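Local structure of putative xanthine dehydrogenase YAGS fad-binding subunit (Escherichia coli, 5G5G) at residues P227-G239 with V491-S503. The protein forms the molybdenum-cofactor subunit of a periplasmic aldehyde oxidase, which probably oxidises aldehydes to carboxylic acids. Sequence-based numbering, arbitrary orientation.
Sequences PVENVRIISPYIG and VAVHLGDSSFPVS. With GOL (glycerol), chain B.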
ATOM      1  N   PRO C 227      -4.428  36.105  -0.369  1.00 26.60           N
ATOM      2  CA  PRO C 227      -3.304  36.334  -1.294  1.00 26.41           C
ATOM      3  C   PRO C 227      -2.319  35.198  -1.227  1.00 25.70           C
ATOM      4  O   PRO C 227      -1.923  34.768  -0.143  1.00 24.52           O
ATOM      5  CB  PRO C 227      -2.664  37.621  -0.745  1.00 27.51           C
ATOM      6  CG  PRO C 227      -3.808  38.353  -0.153  1.00 28.25           C
ATOM      7  CD  PRO C 227      -4.596  37.259   0.553  1.00 27.24           C
ATOM      8  N   VAL C 228      -1.892  34.729  -2.381  1.00 25.01           N
ATOM      9  CA  VAL C 228      -0.914  33.670  -2.433  1.00 24.00           C
ATOM     10  C   VAL C 228       0.390  33.999  -1.704  1.00 24.42           C
ATOM     11  O   VAL C 228       1.083  33.129  -1.186  1.00 22.64           O
ATOM     12  CB  VAL C 228      -0.652  33.267  -3.910  1.00 24.27           C
ATOM     13  CG1 VAL C 228       0.174  34.307  -4.616  1.00 25.75           C
ATOM     14  CG2 VAL C 228       0.029  31.925  -3.971  1.00 24.84           C
ATOM     15  N   GLU C 229       0.714  35.272  -1.661  1.00 25.71           N
ATOM     16  CA  GLU C 229       1.905  35.725  -0.975  1.00 29.22           C
ATOM     17  C   GLU C 229       1.843  35.515   0.532  1.00 27.76           C
ATOM     18  O   GLU C 229       2.867  35.541   1.183  1.00 30.36           O
ATOM     19  CB  GLU C 229       2.262  37.226  -1.282  1.00 33.23           C
ATOM     20  CG  GLU C 229       1.138  38.165  -1.749  1.00 37.41           C
ATOM     21  CD  GLU C 229       0.625  37.882  -3.184  1.00 39.80           C
ATOM     22  OE1 GLU C 229       1.439  37.850  -4.146  1.00 48.78           O
ATOM     23  OE2 GLU C 229      -0.604  37.702  -3.378  1.00 38.47           O
ATOM     24  N   ASN C 230       0.647  35.336   1.071  1.00 26.43           N
ATOM     25  CA  ASN C 230       0.446  35.144   2.499  1.00 26.06           C
ATOM     26  C   ASN C 230       0.501  33.673   2.951  1.00 24.16           C
ATOM     27  O   ASN C 230       0.229  33.382   4.096  1.00 23.33           O
ATOM     28  CB  ASN C 230      -0.877  35.789   2.886  1.00 26.04           C
ATOM     29  CG  ASN C 230      -0.787  37.309   2.900  1.00 28.35           C
ATOM     30  OD1 ASN C 230       0.269  37.864   2.687  1.00 28.00           O
ATOM     31  ND2 ASN C 230      -1.883  37.972   3.203  1.00 29.11           N
ATOM     32  N   VAL C 231       0.896  32.777   2.050  1.00 23.06           N
ATOM     33  CA  VAL C 231       0.886  31.313   2.303  1.00 21.60           C
ATOM     34  C   VAL C 231       2.282  30.755   2.076  1.00 21.00           C
ATOM     35  O   VAL C 231       2.914  31.032   1.034  1.00 20.87           O
ATOM     36  CB  VAL C 231      -0.067  30.583   1.370  1.00 21.58           C
ATOM     37  CG1 VAL C 231       0.017  29.048   1.582  1.00 21.08           C
ATOM     38  CG2 VAL C 231      -1.488  31.082   1.604  1.00 22.78           C
ATOM     39  N   ARG C 232       2.737  29.942   3.025  1.00 19.40           N
ATOM     40  CA  ARG C 232       3.988  29.261   2.941  1.00 18.94           C
ATOM     41  C   ARG C 232       3.645  27.771   3.110  1.00 17.81           C
ATOM     42  O   ARG C 232       2.943  27.397   4.036  1.00 16.78           O
ATOM     43  CB  ARG C 232       5.010  29.690   3.985  1.00 19.74           C
ATOM     44  CG  ARG C 232       6.347  28.943   3.910  1.00 20.22           C
ATOM     45  CD  ARG C 232       7.367  29.495   4.881  1.00 21.64           C
ATOM     46  NE  ARG C 232       8.613  28.726   4.928  1.00 21.21           N
ATOM     47  CZ  ARG C 232       9.607  28.948   5.774  1.00 22.26           C
ATOM     48  NH1 ARG C 232       9.534  29.881   6.740  1.00 24.51           N
ATOM     49  NH2 ARG C 232      10.700  28.227   5.716  1.00 22.12           N
ATOM     50  N   ILE C 233       4.152  26.952   2.186  1.00 15.67           N
ATOM     51  CA  ILE C 233       3.939  25.513   2.221  1.00 15.32           C
ATOM     52  C   ILE C 233       5.286  24.822   2.503  1.00 15.15           C
ATOM     53  O   ILE C 233       6.312  25.145   1.853  1.00 14.64           O
ATOM     54  CB  ILE C 233       3.370  25.029   0.849  1.00 15.32           C
ATOM     55  CG1 ILE C 233       2.058  25.723   0.452  1.00 15.91           C
ATOM     56  CG2 ILE C 233       3.234  23.525   0.822  1.00 15.01           C
ATOM     57  CD1 ILE C 233       0.924  25.567   1.446  1.00 15.99           C
ATOM     58  N   ILE C 234       5.261  23.793   3.365  1.00 13.91           N
ATOM     59  CA  ILE C 234       6.443  23.063   3.798  1.00 13.93           C
ATOM     60  C   ILE C 234       6.175  21.560   3.727  1.00 13.12           C
ATOM     61  O   ILE C 234       5.214  21.100   4.291  1.00 12.60           O
ATOM     62  CB  ILE C 234       6.822  23.473   5.260  1.00 13.99           C
ATOM     63  CG1 ILE C 234       7.090  24.971   5.286  1.00 15.18           C
ATOM     64  CG2 ILE C 234       7.973  22.650   5.761  1.00 14.05           C
ATOM     65  CD1 ILE C 234       7.332  25.543   6.658  1.00 16.41           C
ATOM     66  N   SER C 235       6.955  20.842   2.898  1.00 12.35           N
ATOM     67  CA  SER C 235       6.848  19.401   2.783  1.00 12.00           C
ATOM     68  C   SER C 235       8.217  18.766   2.405  1.00 12.20           C
ATOM     69  O   SER C 235       8.395  18.296   1.262  1.00 12.34           O
ATOM     70  CB  SER C 235       5.758  19.084   1.742  1.00 11.95           C
ATOM     71  OG  SER C 235       5.361  17.740   1.864  1.00 12.12           O
ATOM     72  N   PRO C 236       9.179  18.757   3.337  1.00 12.29           N
ATOM     73  CA  PRO C 236      10.530  18.276   3.014  1.00 12.34           C
ATOM     74  C   PRO C 236      10.631  16.775   2.926  1.00 11.79           C
ATOM     75  O   PRO C 236      11.521  16.260   2.253  1.00 11.62           O
ATOM     76  CB  PRO C 236      11.402  18.862   4.166  1.00 12.84           C
ATOM     77  CG  PRO C 236      10.438  18.956   5.330  1.00 12.82           C
ATOM     78  CD  PRO C 236       9.139  19.386   4.685  1.00 12.67           C
ATOM     79  N   TYR C 237       9.743  16.070   3.622  1.00 11.98           N
ATOM     80  CA  TYR C 237       9.653  14.597   3.595  1.00 11.81           C
ATOM     81  C   TYR C 237       8.212  14.146   3.412  1.00 11.97           C
ATOM     82  O   TYR C 237       7.319  14.598   4.136  1.00 11.71           O
ATOM     83  CB  TYR C 237      10.258  13.943   4.856  1.00 12.35           C
ATOM     84  CG  TYR C 237      11.693  14.300   5.006  1.00 12.79           C
ATOM     85  CD1 TYR C 237      12.646  13.708   4.209  1.00 13.33           C
ATOM     86  CD2 TYR C 237      12.085  15.321   5.884  1.00 13.82           C
ATOM     87  CE1 TYR C 237      13.980  14.090   4.288  1.00 14.64           C
ATOM     88  CE2 TYR C 237      13.408  15.714   5.946  1.00 15.21           C
ATOM     89  CZ  TYR C 237      14.328  15.089   5.132  1.00 15.59           C
ATOM     90  OH  TYR C 237      15.621  15.488   5.211  1.00 20.25           O
ATOM     91  N   ILE C 238       7.993  13.276   2.430  1.00 11.48           N
ATOM     92  CA  ILE C 238       6.660  12.806   2.026  1.00 11.26           C
ATOM     93  C   ILE C 238       6.737  11.291   2.026  1.00 10.80           C
ATOM     94  O   ILE C 238       7.624  10.716   1.383  1.00 10.33           O
ATOM     95  CB  ILE C 238       6.303  13.294   0.633  1.00 12.22           C
ATOM     96  CG1 ILE C 238       6.130  14.798   0.680  1.00 13.55           C
ATOM     97  CG2 ILE C 238       5.026  12.629   0.083  1.00 12.09           C
ATOM     98  CD1 ILE C 238       6.894  15.547  -0.315  1.00 14.99           C
ATOM     99  N   GLY C 239       5.845  10.655   2.766  1.00  9.75           N
ATOM    100  CA  GLY C 239       5.806   9.251   2.896  1.00  9.69           C
ATOM    101  C   GLY C 239       5.047   8.617   1.749  1.00 10.06           C
ATOM    102  O   GLY C 239       4.116   7.818   1.968  1.00 10.57           O
ATOM    103  N   VAL C 491      27.787  19.049  -0.086  1.00 20.97           N
ATOM    104  CA  VAL C 491      26.635  19.720  -0.643  1.00 19.18           C
ATOM    105  C   VAL C 491      25.445  19.512   0.287  1.00 18.78           C
ATOM    106  O   VAL C 491      25.127  18.370   0.660  1.00 19.05           O
ATOM    107  CB  VAL C 491      26.287  19.182  -2.041  1.00 18.41           C
ATOM    108  CG1 VAL C 491      25.127  19.942  -2.640  1.00 18.07           C
ATOM    109  CG2 VAL C 491      27.524  19.268  -2.970  1.00 18.57           C
ATOM    110  N   ALA C 492      24.800  20.595   0.665  1.00 17.74           N
ATOM    111  CA  ALA C 492      23.565  20.509   1.448  1.00 17.50           C
ATOM    112  C   ALA C 492      22.452  20.808   0.493  1.00 16.06           C
ATOM    113  O   ALA C 492      22.607  21.663  -0.342  1.00 16.47           O
ATOM    114  CB  ALA C 492      23.561  21.542   2.583  1.00 18.58           C
ATOM    115  N   VAL C 493      21.330  20.126   0.633  1.00 15.57           N
ATOM    116  CA  VAL C 493      20.168  20.332  -0.226  1.00 14.46           C
ATOM    117  C   VAL C 493      18.919  20.498   0.647  1.00 14.62           C
ATOM    118  O   VAL C 493      18.623  19.623   1.467  1.00 14.06           O
ATOM    119  CB  VAL C 493      19.969  19.133  -1.159  1.00 13.61           C
ATOM    120  CG1 VAL C 493      18.735  19.314  -2.042  1.00 12.77           C
ATOM    121  CG2 VAL C 493      21.220  18.844  -1.987  1.00 13.74           C
ATOM    122  N   HIS C 494      18.239  21.612   0.443  1.00 14.63           N
ATOM    123  CA  HIS C 494      17.021  21.972   1.149  1.00 15.90           C
ATOM    124  C   HIS C 494      15.896  21.987   0.123  1.00 14.88           C
ATOM    125  O   HIS C 494      15.974  22.702  -0.881  1.00 14.90           O
ATOM    126  CB  HIS C 494      17.197  23.318   1.801  1.00 17.73           C
ATOM    127  CG  HIS C 494      18.406  23.370   2.682  1.00 20.71           C
ATOM    128  ND1 HIS C 494      18.595  22.492   3.729  1.00 23.69           N
ATOM    129  CD2 HIS C 494      19.510  24.151   2.648  1.00 24.14           C
ATOM    130  CE1 HIS C 494      19.767  22.746   4.308  1.00 25.03           C
ATOM    131  NE2 HIS C 494      20.336  23.755   3.678  1.00 23.60           N
ATOM    132  N   LEU C 495      14.863  21.211   0.417  1.00 14.07           N
ATOM    133  CA  LEU C 495      13.737  20.952  -0.495  1.00 13.17           C
ATOM    134  C   LEU C 495      12.383  21.245   0.104  1.00 13.39           C
ATOM    135  O   LEU C 495      12.233  21.410   1.322  1.00 13.08           O
ATOM    136  CB  LEU C 495      13.732  19.467  -0.912  1.00 12.52           C
ATOM    137  CG  LEU C 495      14.910  18.975  -1.706  1.00 12.76           C
ATOM    138  CD1 LEU C 495      14.674  17.557  -2.206  1.00 12.21           C
ATOM    139  CD2 LEU C 495      15.183  19.859  -2.877  1.00 13.20           C
ATOM    140  N   GLY C 496      11.394  21.299  -0.799  1.00 12.54           N
ATOM    141  CA  GLY C 496      10.000  21.219  -0.418  1.00 13.58           C
ATOM    142  C   GLY C 496       9.500  22.374   0.429  1.00 13.98           C
ATOM    143  O   GLY C 496       8.792  22.154   1.392  1.00 16.44           O
ATOM    144  N   ASP C 497       9.881  23.578   0.130  1.00 14.39           N
ATOM    145  CA  ASP C 497       9.477  24.745   0.888  1.00 14.56           C
ATOM    146  C   ASP C 497       9.223  25.845  -0.139  1.00 14.80           C
ATOM    147  O   ASP C 497      10.074  26.131  -1.027  1.00 14.36           O
ATOM    148  CB  ASP C 497      10.593  25.095   1.864  1.00 16.07           C
ATOM    149  CG  ASP C 497      10.201  26.169   2.894  1.00 18.46           C
ATOM    150  OD1 ASP C 497       9.562  27.209   2.535  1.00 19.16           O
ATOM    151  OD2 ASP C 497      10.694  26.030   4.048  1.00 19.69           O
ATOM    152  N   SER C 498       8.032  26.461  -0.066  1.00 14.30           N
ATOM    153  CA  SER C 498       7.681  27.538  -1.010  1.00 15.01           C
ATOM    154  C   SER C 498       8.502  28.806  -0.822  1.00 15.97           C
ATOM    155  O   SER C 498       8.433  29.728  -1.673  1.00 16.55           O
ATOM    156  CB  SER C 498       6.182  27.848  -1.003  1.00 15.19           C
ATOM    157  OG  SER C 498       5.787  28.371   0.258  1.00 14.37           O
ATOM    158  N   SER C 499       9.305  28.891   0.228  1.00 16.99           N
ATOM    159  CA  SER C 499      10.264  29.987   0.292  1.00 18.56           C
ATOM    160  C   SER C 499      11.460  29.795  -0.688  1.00 18.27           C
ATOM    161  O   SER C 499      12.190  30.732  -0.945  1.00 18.53           O
ATOM    162  CB  SER C 499      10.663  30.307   1.734  1.00 20.91           C
ATOM    163  OG  SER C 499      11.551  29.365   2.262  1.00 22.84           O
ATOM    164  N   PHE C 500      11.565  28.637  -1.334  1.00 17.32           N
ATOM    165  CA  PHE C 500      12.651  28.376  -2.282  1.00 16.94           C
ATOM    166  C   PHE C 500      12.157  28.548  -3.705  1.00 17.12           C
ATOM    167  O   PHE C 500      10.964  28.597  -3.954  1.00 17.32           O
ATOM    168  CB  PHE C 500      13.116  26.930  -2.125  1.00 16.74           C
ATOM    169  CG  PHE C 500      13.639  26.578  -0.755  1.00 16.41           C
ATOM    170  CD1 PHE C 500      14.210  27.552   0.106  1.00 17.37           C
ATOM    171  CD2 PHE C 500      13.607  25.256  -0.354  1.00 16.19           C
ATOM    172  CE1 PHE C 500      14.693  27.201   1.350  1.00 17.91           C
ATOM    173  CE2 PHE C 500      14.078  24.918   0.885  1.00 16.61           C
ATOM    174  CZ  PHE C 500      14.618  25.867   1.734  1.00 17.19           C
ATOM    175  N   PRO C 501      13.066  28.548  -4.681  1.00 16.60           N
ATOM    176  CA  PRO C 501      12.593  28.754  -6.043  1.00 16.56           C
ATOM    177  C   PRO C 501      11.675  27.681  -6.568  1.00 15.77           C
ATOM    178  O   PRO C 501      11.745  26.519  -6.128  1.00 15.86           O
ATOM    179  CB  PRO C 501      13.907  28.766  -6.863  1.00 16.86           C
ATOM    180  CG  PRO C 501      14.883  29.377  -5.929  1.00 17.62           C
ATOM    181  CD  PRO C 501      14.515  28.786  -4.574  1.00 17.17           C
ATOM    182  N   VAL C 502      10.808  28.069  -7.488  1.00 15.77           N
ATOM    183  CA  VAL C 502       9.817  27.159  -8.056  1.00 15.36           C
ATOM    184  C   VAL C 502      10.436  26.118  -9.005  1.00 15.28           C
ATOM    185  O   VAL C 502      11.020  26.457 -10.071  1.00 15.91           O
ATOM    186  CB  VAL C 502       8.708  27.939  -8.788  1.00 15.63           C
ATOM    187  CG1 VAL C 502       7.692  26.997  -9.430  1.00 15.20           C
ATOM    188  CG2 VAL C 502       7.996  28.884  -7.802  1.00 16.30           C
ATOM    189  N   SER C 503      10.337  24.858  -8.607  1.00 14.60           N
ATOM    190  CA  SER C 503      10.626  23.720  -9.483  1.00 14.55           C
ATOM    191  C   SER C 503       9.386  23.209 -10.205  1.00 14.28           C
ATOM    192  O   SER C 503       8.266  23.647  -9.929  1.00 14.34           O
ATOM    193  CB  SER C 503      11.201  22.580  -8.630  1.00 14.11           C
ATOM    194  OG  SER C 503      10.168  21.901  -7.961  1.00 14.15           O
TER
HETATM  195  C1  GOL B1742      19.410  15.566   3.828  1.00 40.20           C
HETATM  196  O1  GOL B1742      18.075  15.158   3.738  1.00 36.77           O
HETATM  197  C2  GOL B1742      19.612  16.869   3.103  1.00 39.03           C
HETATM  198  O2  GOL B1742      18.860  17.812   3.833  1.00 41.82           O
HETATM  199  C3  GOL B1742      21.111  17.139   3.074  1.00 43.81           C
HETATM  200  O3  GOL B1742      21.530  18.485   3.017  1.00 34.81           O
HETATM  201  O   HOH W   1       5.770  31.003   0.455  1.00 24.62           O
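Arg232 reaches Asp497 side-on, presenting NE and NH2 to the two carboxylate oxygens. Arg232 NH2 donates to Asp497 OD2 at 2.8 Å in a nearly straight bond that uses the syn lone pair and stays in the guanidinium plane. Arg232 NE meets Asp497 OD1 at 3.0 Å, also on the syn side but tilted out of both planes, as expected from a guanidinium and a carboxylate turned 36° apart. Arg232 gets there fully stretched, with CG anti to the backbone N (chi1 179°), while CB of Ser499 lies over one guanidinium face. OD1 also accepts from Ser499 N, on the anti side, in an Asx turn, and from Ser499 OG above the carboxylate plane, so OD1 takes three donors and, with NH2 on OD2, four bonds fix the rotation of the carboxylate.

The backbones join at a single beta bridge between Ile234 and Asp497, where strand 231-234, an outermost strand of its sheet, meets the loop following strand 491-494 of another sheet. The contact thereby ties together the two molybdopterin cofactor-binding family regions. Ser498 N donates to Ile233 O, and Ser235 N to Gly496 O at 2.7 Å. Gly496 has positive phi, which favours glycine, and its backbone packs closely against Ser235 and Pro236. Ser498 OG, placed by chi1 of 65° between its own N and carbonyl carbon, accepts a nearly straight bond from Ile233 N (2.9 Å) and shares a water with Val231 O. Farther along, a glycerol, probably from the crystallisation liquor, links Tyr237 OH through its O1 to the backbone of Val493, whose N donates to glycerol O3 at 2.9 Å.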